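Local coordinates for L-threonine dehydrogenase (Flavobacterium frigidimaris, PDB 2YY7), which probably catalyses the NAD-dependent oxidation of L-threonine at its 3-hydroxyl, as an epimerase-like member of the short-chain dehydrogenase-reductase superfamily, at residues T82-P87 against P139-G144; M75-S80 against D92-S97; S118-G123 against D277-S282. One frame throughout, in Å; residues are numbered along the deposited sequence.

Contact 1: residues T82-P87 against P139-G144; sequences TAEKNP and PSTVYG. With NAD (nicotinamide-adenine-dinucleotide), chain E.
Where helix 142-161 begins, its first turn meets the short, weakly bonded helix 80-85 and Pro87, the first residue of helix 87-106, and a single carboxylate does most of the polar work. Glu84 holds CG beside its backbone N (chi1 -74°) and bends at chi2, carrying its end to the helix start. Val142 N donates to Glu84 OE2 across 2.9 Å in a nearly straight bond (164°), meeting the oxygen almost along its C-O axis. A water also donates to Glu84 OE2, at 2.7 Å, and accepts from Tyr143 N at 3.1 Å, so OE2 serves one amide directly and the next through water. OE1 bonds to Tyr156 OH of the second subunit. Thr141 is the N-cap: its OG1, in the crowded position between backbone N and carbonyl carbon, accepts from Gly144 N at 2.9 Å.

Alongside, Ala83 CB faces Tyr143 CB at 4.1 Å, and Pro87 CB presses on Val142 CG2 at 3.5 Å, these last two side chains crossing at about a right angle. Tyr156 and Tyr161 of the second subunit pack on Val142 and Pro87.

Tyr143 turns its ring away from residues 82-87, CG anti to the backbone N (chi1 177°), and its OH hydrogen-bonds NAD O2D at 2.6 Å, the ribose oxygen lying at the ring edge and in its plane; a glycerol, probably from the crystallisation liquor, also bonds the OH. With Lys147 one turn on, this matches the YxxxK motif of short-chain dehydrogenases, whose tyrosine is the catalytic base in relatives; Lys147 would probably ease its ionisation, and Glu84 is likely to hold the backbone that carries the tyrosine.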
loop_
_atom_site.group_PDB
_atom_site.type_symbol
_atom_site.label_atom_id
_atom_site.label_comp_id
_atom_site.label_asym_id
_atom_site.label_seq_id
_atom_site.Cartn_x
_atom_site.Cartn_y
_atom_site.Cartn_z
ATOM N N THR A 82 12.990 -12.273 -6.420
ATOM C CA THR A 82 13.043 -13.249 -5.337
ATOM C C THR A 82 11.745 -13.298 -4.529
ATOM O O THR A 82 11.278 -14.372 -4.143
ATOM C CB THR A 82 14.206 -12.936 -4.372
ATOM O OG1 THR A 82 15.447 -12.964 -5.089
ATOM C CG2 THR A 82 14.255 -13.959 -3.254
ATOM N N ALA A 83 11.161 -12.132 -4.275
ATOM C CA ALA A 83 9.931 -12.051 -3.500
ATOM C C ALA A 83 8.766 -12.816 -4.136
ATOM O O ALA A 83 7.904 -13.331 -3.426
ATOM C CB ALA A 83 9.548 -10.590 -3.290
ATOM N N GLU A 84 8.736 -12.888 -5.464
ATOM C CA GLU A 84 7.663 -13.604 -6.153
ATOM C C GLU A 84 7.710 -15.095 -5.850
ATOM O O GLU A 84 6.692 -15.780 -5.920
ATOM C CB GLU A 84 7.750 -13.397 -7.670
ATOM C CG GLU A 84 7.306 -12.019 -8.137
ATOM C CD GLU A 84 5.871 -11.697 -7.744
ATOM O OE1 GLU A 84 4.942 -12.382 -8.219
ATOM O OE2 GLU A 84 5.674 -10.754 -6.957
ATOM N N LYS A 85 8.898 -15.597 -5.519
ATOM C CA LYS A 85 9.057 -17.007 -5.206
ATOM C C LYS A 85 8.595 -17.323 -3.782
ATOM O O LYS A 85 8.343 -18.482 -3.449
ATOM C CB LYS A 85 10.514 -17.433 -5.418
ATOM C CG LYS A 85 10.947 -17.400 -6.886
ATOM C CD LYS A 85 12.356 -17.961 -7.062
ATOM C CE LYS A 85 12.797 -17.910 -8.516
ATOM N NZ LYS A 85 14.213 -18.349 -8.670
ATOM N N ASN A 86 8.484 -16.297 -2.941
ATOM C CA ASN A 86 8.000 -16.494 -1.571
ATOM C C ASN A 86 7.322 -15.224 -1.063
ATOM O O ASN A 86 7.881 -14.490 -0.242
ATOM C CB ASN A 86 9.136 -16.879 -0.624
ATOM C CG ASN A 86 8.624 -17.535 0.659
ATOM O OD1 ASN A 86 7.523 -17.231 1.131
ATOM N ND2 ASN A 86 9.426 -18.429 1.232
ATOM N N PRO A 87 6.095 -14.961 -1.542
ATOM C CA PRO A 87 5.274 -13.798 -1.192
ATOM C C PRO A 87 5.083 -13.582 0.305
ATOM O O PRO A 87 5.263 -12.475 0.810
ATOM C CB PRO A 87 3.945 -14.086 -1.896
ATOM C CG PRO A 87 4.350 -14.913 -3.070
ATOM C CD PRO A 87 5.354 -15.855 -2.451
ATOM N N PRO A 139 1.442 -1.254 -8.032
ATOM C CA PRO A 139 2.410 -2.348 -8.160
ATOM C C PRO A 139 1.748 -3.714 -8.294
ATOM O O PRO A 139 0.811 -4.038 -7.562
ATOM C CB PRO A 139 3.254 -2.219 -6.890
ATOM C CG PRO A 139 2.325 -1.549 -5.919
ATOM C CD PRO A 139 1.667 -0.506 -6.786
ATOM N N SER A 140 2.239 -4.505 -9.242
ATOM C CA SER A 140 1.703 -5.835 -9.489
ATOM C C SER A 140 2.541 -6.958 -8.866
ATOM O O SER A 140 2.229 -8.133 -9.044
ATOM C CB SER A 140 1.567 -6.062 -10.995
ATOM O OG SER A 140 2.804 -5.843 -11.643
ATOM N N THR A 141 3.602 -6.600 -8.144
ATOM C CA THR A 141 4.452 -7.601 -7.489
ATOM C C THR A 141 4.374 -7.474 -5.971
ATOM O O THR A 141 4.057 -6.405 -5.451
ATOM C CB THR A 141 5.935 -7.446 -7.884
ATOM O OG1 THR A 141 6.445 -6.204 -7.376
ATOM C CG2 THR A 141 6.080 -7.467 -9.396
ATOM N N VAL A 142 4.655 -8.568 -5.267
ATOM C CA VAL A 142 4.652 -8.569 -3.802
ATOM C C VAL A 142 5.629 -7.497 -3.328
ATOM O O VAL A 142 5.335 -6.724 -2.415
ATOM C CB VAL A 142 5.132 -9.939 -3.228
ATOM C CG1 VAL A 142 5.267 -9.858 -1.711
ATOM C CG2 VAL A 142 4.158 -11.040 -3.610
ATOM N N TYR A 143 6.798 -7.467 -3.961
ATOM C CA TYR A 143 7.850 -6.511 -3.624
ATOM C C TYR A 143 7.343 -5.074 -3.717
ATOM O O TYR A 143 7.436 -4.313 -2.750
ATOM C CB TYR A 143 9.030 -6.714 -4.568
ATOM C CG TYR A 143 10.193 -5.762 -4.399
ATOM C CD1 TYR A 143 11.005 -5.801 -3.263
ATOM C CD2 TYR A 143 10.541 -4.888 -5.426
ATOM C CE1 TYR A 143 12.157 -4.989 -3.164
ATOM C CE2 TYR A 143 11.674 -4.082 -5.344
ATOM C CZ TYR A 143 12.481 -4.138 -4.217
ATOM O OH TYR A 143 13.621 -3.363 -4.180
ATOM N N GLY A 144 6.803 -4.710 -4.881
ATOM C CA GLY A 144 6.292 -3.362 -5.074
ATOM C C GLY A 144 5.233 -2.977 -4.055
ATOM O O GLY A 144 5.189 -1.840 -3.588
HETATM P PA NAD E . 20.631 -7.807 -1.271
HETATM O O1A NAD E . 21.858 -7.854 -2.113
HETATM O O2A NAD E . 19.666 -8.917 -1.483
HETATM O O5B NAD E . 21.001 -7.600 0.255
HETATM C C5B NAD E . 20.087 -7.883 1.275
HETATM C C4B NAD E . 20.841 -8.222 2.537
HETATM O O4B NAD E . 19.887 -8.319 3.597
HETATM C C3B NAD E . 21.586 -9.573 2.424
HETATM O O3B NAD E . 22.974 -9.444 2.779
HETATM C C2B NAD E . 20.778 -10.491 3.350
HETATM O O2B NAD E . 21.577 -11.492 3.956
HETATM C C1B NAD E . 20.205 -9.483 4.357
HETATM N N9A NAD E . 19.048 -10.010 5.095
HETATM C C8A NAD E . 17.993 -10.749 4.561
HETATM N N7A NAD E . 17.156 -11.060 5.562
HETATM C C5A NAD E . 17.657 -10.516 6.693
HETATM C C6A NAD E . 17.214 -10.564 8.006
HETATM N N6A NAD E . 16.161 -11.283 8.331
HETATM N N1A NAD E . 17.947 -9.939 8.981
HETATM C C2A NAD E . 19.116 -9.260 8.672
HETATM N N3A NAD E . 19.590 -9.225 7.375
HETATM C C4A NAD E . 18.850 -9.863 6.411
HETATM O O3 NAD E . 19.802 -6.478 -1.623
HETATM P PN NAD E . 20.343 -5.017 -2.079
HETATM O O1N NAD E . 21.537 -4.579 -1.282
HETATM O O2N NAD E . 20.326 -5.027 -3.567
HETATM O O5D NAD E . 19.092 -4.084 -1.633
HETATM C C5D NAD E . 19.077 -3.435 -0.353
HETATM C C4D NAD E . 17.806 -2.546 -0.264
HETATM O O4D NAD E . 17.739 -1.686 -1.386
HETATM C C3D NAD E . 16.498 -3.342 -0.300
HETATM O O3D NAD E . 15.536 -2.667 0.506
HETATM C C2D NAD E . 16.049 -3.222 -1.737
HETATM O O2D NAD E . 14.666 -3.477 -1.799
HETATM C C1D NAD E . 16.484 -1.800 -2.091
HETATM N N1N NAD E . 16.616 -1.659 -3.560
HETATM C C2N NAD E . 17.638 -2.308 -4.223
HETATM C C3N NAD E . 17.754 -2.170 -5.602
HETATM C C7N NAD E . 18.924 -2.768 -6.336
HETATM O O7N NAD E . 18.890 -2.629 -7.714
HETATM N N7N NAD E . 19.908 -3.435 -5.707
HETATM C C4N NAD E . 16.823 -1.395 -6.318
HETATM C C5N NAD E . 15.809 -0.722 -5.629
HETATM C C6N NAD E . 15.695 -0.871 -4.260
HETATM O O HOH W 1 7.828 -9.538 -5.995
#

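Contact 2: residues M75-S80 against D92-S97; sequences MAALLS and DLNMNS. With NAD (nicotinamide-adenine-dinucleotide), chain E.
The irregular loop following strand 71-74 runs past one side of helix 87-106, coming closest where the CA atoms of Ala77 and Asn94 are 5.0 Å apart. Ala77 is nearly fully extended there, so the peptide edge at Leu78 is presented to the helix. The carboxamide of Asn94 pairs with both the N-H and the carbonyl of Leu78: Leu78 N donates to a lone pair of Asn94 OD1 at 3.0 Å, and Asn94 ND2 returns a longer bond of 3.3 Å to Leu78 O, which lies in the amide plane. These two bonds fix the rotation of the amide, and ND2 also reaches Ser146 OG. Packing is tight beside it, with Ala77 CB 3.1 Å from Asn94 OD1.

Leu93, its CG anti to the backbone N, lays CD2 against Ala77 CA at 3.6 Å and crosses Leu78 at about a right angle. Its other methyl, CD1, approaches the adenine at NAD N6A (3.7 Å), while Ala76 CB touches the same base at NAD C4A (3.6 Å). Ser97 OG turns back to its own helix, donating to Leu93 O.

Such a loop, leaving the C-terminal end of a parallel strand to line the dinucleotide, is typical of the Rossmann fold of NAD-dependent epimerases and dehydratases.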
loop_
_atom_site.group_PDB
_atom_site.type_symbol
_atom_site.label_atom_id
_atom_site.label_comp_id
_atom_site.label_asym_id
_atom_site.label_seq_id
_atom_site.Cartn_x
_atom_site.Cartn_y
_atom_site.Cartn_z
ATOM N N MET A 75 18.594 -1.949 5.107
ATOM C CA MET A 75 18.738 -2.443 3.747
ATOM C C MET A 75 18.194 -3.848 3.551
ATOM O O MET A 75 18.022 -4.287 2.420
ATOM C CB MET A 75 20.214 -2.414 3.349
ATOM C CG MET A 75 20.908 -1.103 3.682
ATOM S SD MET A 75 20.072 0.332 2.959
ATOM C CE MET A 75 20.784 0.339 1.314
ATOM N N ALA A 76 17.920 -4.552 4.644
ATOM C CA ALA A 76 17.418 -5.921 4.557
ATOM C C ALA A 76 16.001 -6.012 4.004
ATOM O O ALA A 76 15.110 -5.276 4.422
ATOM C CB ALA A 76 17.489 -6.598 5.937
ATOM N N ALA A 77 15.810 -6.933 3.063
ATOM C CA ALA A 77 14.517 -7.167 2.419
ATOM C C ALA A 77 14.752 -8.120 1.261
ATOM O O ALA A 77 15.891 -8.306 0.842
ATOM C CB ALA A 77 13.942 -5.860 1.882
ATOM N N LEU A 78 13.681 -8.729 0.759
ATOM C CA LEU A 78 13.782 -9.609 -0.405
ATOM C C LEU A 78 13.445 -8.724 -1.609
ATOM O O LEU A 78 12.543 -7.888 -1.534
ATOM C CB LEU A 78 12.787 -10.774 -0.310
ATOM C CG LEU A 78 13.014 -11.811 0.795
ATOM C CD1 LEU A 78 12.130 -13.024 0.544
ATOM C CD2 LEU A 78 14.471 -12.241 0.815
ATOM N N LEU A 79 14.166 -8.903 -2.710
ATOM C CA LEU A 79 13.954 -8.099 -3.910
ATOM C C LEU A 79 12.796 -8.551 -4.809
ATOM O O LEU A 79 12.207 -9.607 -4.595
ATOM C CB LEU A 79 15.253 -8.032 -4.717
ATOM C CG LEU A 79 16.244 -6.957 -4.267
ATOM C CD1 LEU A 79 16.578 -7.121 -2.795
ATOM C CD2 LEU A 79 17.498 -7.050 -5.123
ATOM N N SER A 80 12.495 -7.736 -5.819
ATOM C CA SER A 80 11.397 -7.983 -6.752
ATOM C C SER A 80 11.231 -9.405 -7.275
ATOM O O SER A 80 10.181 -10.008 -7.091
ATOM C CB SER A 80 11.487 -7.019 -7.945
ATOM O OG SER A 80 12.694 -7.193 -8.666
ATOM N N ASP A 92 6.369 -10.395 5.065
ATOM C CA ASP A 92 6.720 -10.436 6.481
ATOM C C ASP A 92 8.002 -9.658 6.774
ATOM O O ASP A 92 8.000 -8.742 7.596
ATOM C CB ASP A 92 6.858 -11.897 6.928
ATOM C CG ASP A 92 7.082 -12.043 8.430
ATOM O OD1 ASP A 92 6.823 -11.080 9.180
ATOM O OD2 ASP A 92 7.505 -13.139 8.864
ATOM N N LEU A 93 9.091 -10.018 6.099
ATOM C CA LEU A 93 10.381 -9.350 6.292
ATOM C C LEU A 93 10.384 -7.871 5.903
ATOM O O LEU A 93 10.768 -7.010 6.696
ATOM C CB LEU A 93 11.476 -10.061 5.487
ATOM C CG LEU A 93 12.831 -9.342 5.447
ATOM C CD1 LEU A 93 13.447 -9.346 6.839
ATOM C CD2 LEU A 93 13.761 -10.035 4.457
ATOM N N ASN A 94 9.974 -7.586 4.672
ATOM C CA ASN A 94 9.973 -6.217 4.178
ATOM C C ASN A 94 9.148 -5.248 5.024
ATOM O O ASN A 94 9.571 -4.114 5.251
ATOM C CB ASN A 94 9.494 -6.191 2.722
ATOM C CG ASN A 94 10.452 -6.911 1.778
ATOM O OD1 ASN A 94 11.360 -7.625 2.212
ATOM N ND2 ASN A 94 10.247 -6.730 0.484
ATOM N N MET A 95 7.983 -5.686 5.500
ATOM C CA MET A 95 7.135 -4.814 6.308
ATOM C C MET A 95 7.503 -4.745 7.784
ATOM O O MET A 95 7.644 -3.655 8.345
ATOM C CB MET A 95 5.659 -5.233 6.201
ATOM C CG MET A 95 5.028 -5.046 4.823
ATOM S SD MET A 95 5.306 -3.398 4.121
ATOM C CE MET A 95 4.422 -2.331 5.283
ATOM N N ASN A 96 7.651 -5.904 8.418
ATOM C CA ASN A 96 7.942 -5.937 9.845
ATOM C C ASN A 96 9.310 -5.408 10.240
ATOM O O ASN A 96 9.458 -4.854 11.325
ATOM C CB ASN A 96 7.713 -7.348 10.404
ATOM C CG ASN A 96 6.231 -7.719 10.426
ATOM O OD1 ASN A 96 5.394 -6.922 10.846
ATOM N ND2 ASN A 96 5.906 -8.925 9.973
ATOM N N SER A 97 10.305 -5.555 9.371
ATOM C CA SER A 97 11.627 -5.028 9.686
ATOM C C SER A 97 11.517 -3.501 9.706
ATOM O O SER A 97 12.141 -2.831 10.528
ATOM C CB SER A 97 12.649 -5.475 8.636
ATOM O OG SER A 97 12.332 -4.965 7.349
HETATM P PA NAD E . 20.631 -7.807 -1.271
HETATM O O1A NAD E . 21.858 -7.854 -2.113
HETATM O O2A NAD E . 19.666 -8.917 -1.483
HETATM O O5B NAD E . 21.001 -7.600 0.255
HETATM C C5B NAD E . 20.087 -7.883 1.275
HETATM C C4B NAD E . 20.841 -8.222 2.537
HETATM O O4B NAD E . 19.887 -8.319 3.597
HETATM C C3B NAD E . 21.586 -9.573 2.424
HETATM O O3B NAD E . 22.974 -9.444 2.779
HETATM C C2B NAD E . 20.778 -10.491 3.350
HETATM O O2B NAD E . 21.577 -11.492 3.956
HETATM C C1B NAD E . 20.205 -9.483 4.357
HETATM N N9A NAD E . 19.048 -10.010 5.095
HETATM C C8A NAD E . 17.993 -10.749 4.561
HETATM N N7A NAD E . 17.156 -11.060 5.562
HETATM C C5A NAD E . 17.657 -10.516 6.693
HETATM C C6A NAD E . 17.214 -10.564 8.006
HETATM N N6A NAD E . 16.161 -11.283 8.331
HETATM N N1A NAD E . 17.947 -9.939 8.981
HETATM C C2A NAD E . 19.116 -9.260 8.672
HETATM N N3A NAD E . 19.590 -9.225 7.375
HETATM C C4A NAD E . 18.850 -9.863 6.411
HETATM O O3 NAD E . 19.802 -6.478 -1.623
HETATM P PN NAD E . 20.343 -5.017 -2.079
HETATM O O1N NAD E . 21.537 -4.579 -1.282
HETATM O O2N NAD E . 20.326 -5.027 -3.567
HETATM O O5D NAD E . 19.092 -4.084 -1.633
HETATM C C5D NAD E . 19.077 -3.435 -0.353
HETATM C C4D NAD E . 17.806 -2.546 -0.264
HETATM O O4D NAD E . 17.739 -1.686 -1.386
HETATM C C3D NAD E . 16.498 -3.342 -0.300
HETATM O O3D NAD E . 15.536 -2.667 0.506
HETATM C C2D NAD E . 16.049 -3.222 -1.737
HETATM O O2D NAD E . 14.666 -3.477 -1.799
HETATM C C1D NAD E . 16.484 -1.800 -2.091
HETATM N N1N NAD E . 16.616 -1.659 -3.560
HETATM C C2N NAD E . 17.638 -2.308 -4.223
HETATM C C3N NAD E . 17.754 -2.170 -5.602
HETATM C C7N NAD E . 18.924 -2.768 -6.336
HETATM O O7N NAD E . 18.890 -2.629 -7.714
HETATM N N7N NAD E . 19.908 -3.435 -5.707
HETATM C C4N NAD E . 16.823 -1.395 -6.318
HETATM C C5N NAD E . 15.809 -0.722 -5.629
HETATM C C6N NAD E . 15.695 -0.871 -4.260
HETATM O O HOH W 2 12.379 -3.592 4.627
#

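Contact 3: residues S118-G123 against D277-S282; sequences SIAVFG and DSWPAS. With NAD (nicotinamide-adenine-dinucleotide), chain E.
Trp279 lays one face of its indole over the backbone of Ala120, whose CA stands 3.3 Å above the ring plane, offset toward the rim. Ala120 CB also touches the ring, 3.5 Å from Trp279 CZ2. At the benzene end Ile119 comes in at about a right angle, CD1 3.8 Å from Trp279 CE3. In the plane of the indole, Trp279 NE1 donates to a water (3.1 Å) that in turn donates to Ala120 O (2.6 Å). An alanine in place of Trp279 would lack the indole and its NE1 donor, and would probably loosen the packing on Ala120 and Ile119 and the hold between the two loops.

The 3-10 turn at 119-121 follows strand 112-118 of the Rossmann sheet, and the packing of 277-282 on it folds the C-terminal part of the chain back against the cofactor domain, as in extended short-chain dehydrogenases. Ser118, at the start of that turn, fits an ST turn, its OG accepting from Ala120 N. Ser118 OG also lies 3.5 Å from the nicotinamide carbon NAD C5N, a place consistent with the active-site serine of the family.

Further out, Phe122 CB meets Pro280 CD at 3.6 Å, the side chains crossing nearly perpendicularly. A second water donates to both Phe122 O and Ser278 OG, and Ser278 OG is bonded to Ile275 O as well.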
loop_
_atom_site.group_PDB
_atom_site.type_symbol
_atom_site.label_atom_id
_atom_site.label_comp_id
_atom_site.label_asym_id
_atom_site.label_seq_id
_atom_site.Cartn_x
_atom_site.Cartn_y
_atom_site.Cartn_z
ATOM N N SER A 118 11.744 1.534 -4.055
ATOM C CA SER A 118 12.200 1.088 -5.363
ATOM C C SER A 118 11.268 1.541 -6.482
ATOM O O SER A 118 10.109 1.880 -6.242
ATOM C CB SER A 118 12.301 -0.443 -5.377
ATOM O OG SER A 118 12.479 -0.932 -6.688
ATOM N N ILE A 119 11.781 1.546 -7.707
ATOM C CA ILE A 119 10.966 1.917 -8.857
ATOM C C ILE A 119 9.869 0.861 -8.994
ATOM O O ILE A 119 8.944 1.007 -9.791
ATOM C CB ILE A 119 11.792 1.936 -10.159
ATOM C CG1 ILE A 119 12.572 0.621 -10.297
ATOM C CG2 ILE A 119 12.714 3.151 -10.170
ATOM C CD1 ILE A 119 13.233 0.430 -11.657
ATOM N N ALA A 120 9.984 -0.210 -8.208
ATOM C CA ALA A 120 9.004 -1.291 -8.231
ATOM C C ALA A 120 7.661 -0.853 -7.646
ATOM O O ALA A 120 6.676 -1.591 -7.734
ATOM C CB ALA A 120 9.534 -2.500 -7.465
ATOM N N VAL A 121 7.620 0.336 -7.042
ATOM C CA VAL A 121 6.374 0.849 -6.475
ATOM C C VAL A 121 5.403 1.262 -7.585
ATOM O O VAL A 121 4.207 1.447 -7.347
ATOM C CB VAL A 121 6.618 2.068 -5.543
ATOM C CG1 VAL A 121 7.485 1.653 -4.366
ATOM C CG2 VAL A 121 7.273 3.209 -6.314
ATOM N N PHE A 122 5.922 1.401 -8.801
ATOM C CA PHE A 122 5.095 1.783 -9.937
ATOM C C PHE A 122 4.469 0.542 -10.571
ATOM O O PHE A 122 4.949 -0.572 -10.368
ATOM C CB PHE A 122 5.939 2.553 -10.955
ATOM C CG PHE A 122 6.513 3.833 -10.407
ATOM C CD1 PHE A 122 5.671 4.846 -9.950
ATOM C CD2 PHE A 122 7.890 4.017 -10.317
ATOM C CE1 PHE A 122 6.190 6.019 -9.413
ATOM C CE2 PHE A 122 8.422 5.192 -9.779
ATOM C CZ PHE A 122 7.570 6.193 -9.327
ATOM N N GLY A 123 3.392 0.737 -11.327
ATOM C CA GLY A 123 2.717 -0.384 -11.952
ATOM C C GLY A 123 2.386 -0.172 -13.418
ATOM O O GLY A 123 2.792 0.836 -14.011
ATOM N N ASP A 277 7.910 -5.307 -17.560
ATOM C CA ASP A 277 6.880 -4.675 -18.378
ATOM C C ASP A 277 5.886 -3.859 -17.550
ATOM O O ASP A 277 5.182 -3.013 -18.093
ATOM C CB ASP A 277 6.119 -5.714 -19.208
ATOM C CG ASP A 277 6.987 -6.357 -20.284
ATOM O OD1 ASP A 277 7.915 -5.693 -20.792
ATOM O OD2 ASP A 277 6.728 -7.525 -20.632
ATOM N N SER A 278 5.828 -4.101 -16.241
ATOM C CA SER A 278 4.910 -3.347 -15.393
ATOM C C SER A 278 5.576 -2.094 -14.812
ATOM O O SER A 278 4.935 -1.328 -14.090
ATOM C CB SER A 278 4.378 -4.217 -14.253
ATOM O OG SER A 278 5.334 -4.352 -13.219
ATOM N N TRP A 279 6.853 -1.885 -15.131
ATOM C CA TRP A 279 7.581 -0.716 -14.631
ATOM C C TRP A 279 7.838 0.333 -15.708
ATOM O O TRP A 279 7.787 0.041 -16.902
ATOM C CB TRP A 279 8.943 -1.114 -14.052
ATOM C CG TRP A 279 8.909 -2.015 -12.871
ATOM C CD1 TRP A 279 7.823 -2.345 -12.110
ATOM C CD2 TRP A 279 10.030 -2.685 -12.287
ATOM N NE1 TRP A 279 8.203 -3.181 -11.085
ATOM C CE2 TRP A 279 9.553 -3.405 -11.171
ATOM C CE3 TRP A 279 11.396 -2.745 -12.600
ATOM C CZ2 TRP A 279 10.393 -4.177 -10.365
ATOM C CZ3 TRP A 279 12.234 -3.514 -11.795
ATOM C CH2 TRP A 279 11.727 -4.219 -10.692
ATOM N N PRO A 280 8.127 1.577 -15.286
ATOM C CA PRO A 280 8.409 2.700 -16.188
ATOM C C PRO A 280 9.726 2.481 -16.928
ATOM O O PRO A 280 10.506 1.597 -16.571
ATOM C CB PRO A 280 8.496 3.895 -15.240
ATOM C CG PRO A 280 7.619 3.493 -14.094
ATOM C CD PRO A 280 7.994 2.051 -13.897
ATOM N N ALA A 281 9.972 3.295 -17.949
ATOM C CA ALA A 281 11.203 3.194 -18.724
ATOM C C ALA A 281 12.226 4.210 -18.217
ATOM O O ALA A 281 13.430 3.929 -18.187
ATOM C CB ALA A 281 10.910 3.434 -20.213
ATOM N N SER A 282 11.742 5.385 -17.823
ATOM C CA SER A 282 12.599 6.460 -17.315
ATOM C C SER A 282 11.884 7.214 -16.189
ATOM O O SER A 282 10.656 7.277 -16.162
ATOM C CB SER A 282 12.960 7.427 -18.445
ATOM O OG SER A 282 11.791 8.024 -18.974
HETATM P PA NAD E . 20.631 -7.807 -1.271
HETATM O O1A NAD E . 21.858 -7.854 -2.113
HETATM O O2A NAD E . 19.666 -8.917 -1.483
HETATM O O5B NAD E . 21.001 -7.600 0.255
HETATM C C5B NAD E . 20.087 -7.883 1.275
HETATM C C4B NAD E . 20.841 -8.222 2.537
HETATM O O4B NAD E . 19.887 -8.319 3.597
HETATM C C3B NAD E . 21.586 -9.573 2.424
HETATM O O3B NAD E . 22.974 -9.444 2.779
HETATM C C2B NAD E . 20.778 -10.491 3.350
HETATM O O2B NAD E . 21.577 -11.492 3.956
HETATM C C1B NAD E . 20.205 -9.483 4.357
HETATM N N9A NAD E . 19.048 -10.010 5.095
HETATM C C8A NAD E . 17.993 -10.749 4.561
HETATM N N7A NAD E . 17.156 -11.060 5.562
HETATM C C5A NAD E . 17.657 -10.516 6.693
HETATM C C6A NAD E . 17.214 -10.564 8.006
HETATM N N6A NAD E . 16.161 -11.283 8.331
HETATM N N1A NAD E . 17.947 -9.939 8.981
HETATM C C2A NAD E . 19.116 -9.260 8.672
HETATM N N3A NAD E . 19.590 -9.225 7.375
HETATM C C4A NAD E . 18.850 -9.863 6.411
HETATM O O3 NAD E . 19.802 -6.478 -1.623
HETATM P PN NAD E . 20.343 -5.017 -2.079
HETATM O O1N NAD E . 21.537 -4.579 -1.282
HETATM O O2N NAD E . 20.326 -5.027 -3.567
HETATM O O5D NAD E . 19.092 -4.084 -1.633
HETATM C C5D NAD E . 19.077 -3.435 -0.353
HETATM C C4D NAD E . 17.806 -2.546 -0.264
HETATM O O4D NAD E . 17.739 -1.686 -1.386
HETATM C C3D NAD E . 16.498 -3.342 -0.300
HETATM O O3D NAD E . 15.536 -2.667 0.506
HETATM C C2D NAD E . 16.049 -3.222 -1.737
HETATM O O2D NAD E . 14.666 -3.477 -1.799
HETATM C C1D NAD E . 16.484 -1.800 -2.091
HETATM N N1N NAD E . 16.616 -1.659 -3.560
HETATM C C2N NAD E . 17.638 -2.308 -4.223
HETATM C C3N NAD E . 17.754 -2.170 -5.602
HETATM C C7N NAD E . 18.924 -2.768 -6.336
HETATM O O7N NAD E . 18.890 -2.629 -7.714
HETATM N N7N NAD E . 19.908 -3.435 -5.707
HETATM C C4N NAD E . 16.823 -1.395 -6.318
HETATM C C5N NAD E . 15.809 -0.722 -5.629
HETATM C C6N NAD E . 15.695 -0.871 -4.260
HETATM O O HOH W 3 6.222 -3.901 -8.862
HETATM O O HOH W 4 4.439 -3.248 -10.830
#

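Following the chain from the N terminus, contact 2 opens first at 75-80 and closes at 92-97, a short loop that folds helix 87-106 back on the loop after strand 71-74. Contact 1 starts within that loop, at 82-87, and closes at 139-144, so the two cross; contact 3 opens at 118-123, before contact 1 has closed, and crosses it in turn, ending far along at 277-282. Contacts 2 and 3 are in series. Tyr143 of contact 1 packs on Leu78 and Asn94 of contact 2 and on Ala120 and Ser118 of contact 3, joining the Rossmann loops beside NAD, while contact 3, through 277-282, ties in the C-terminal region.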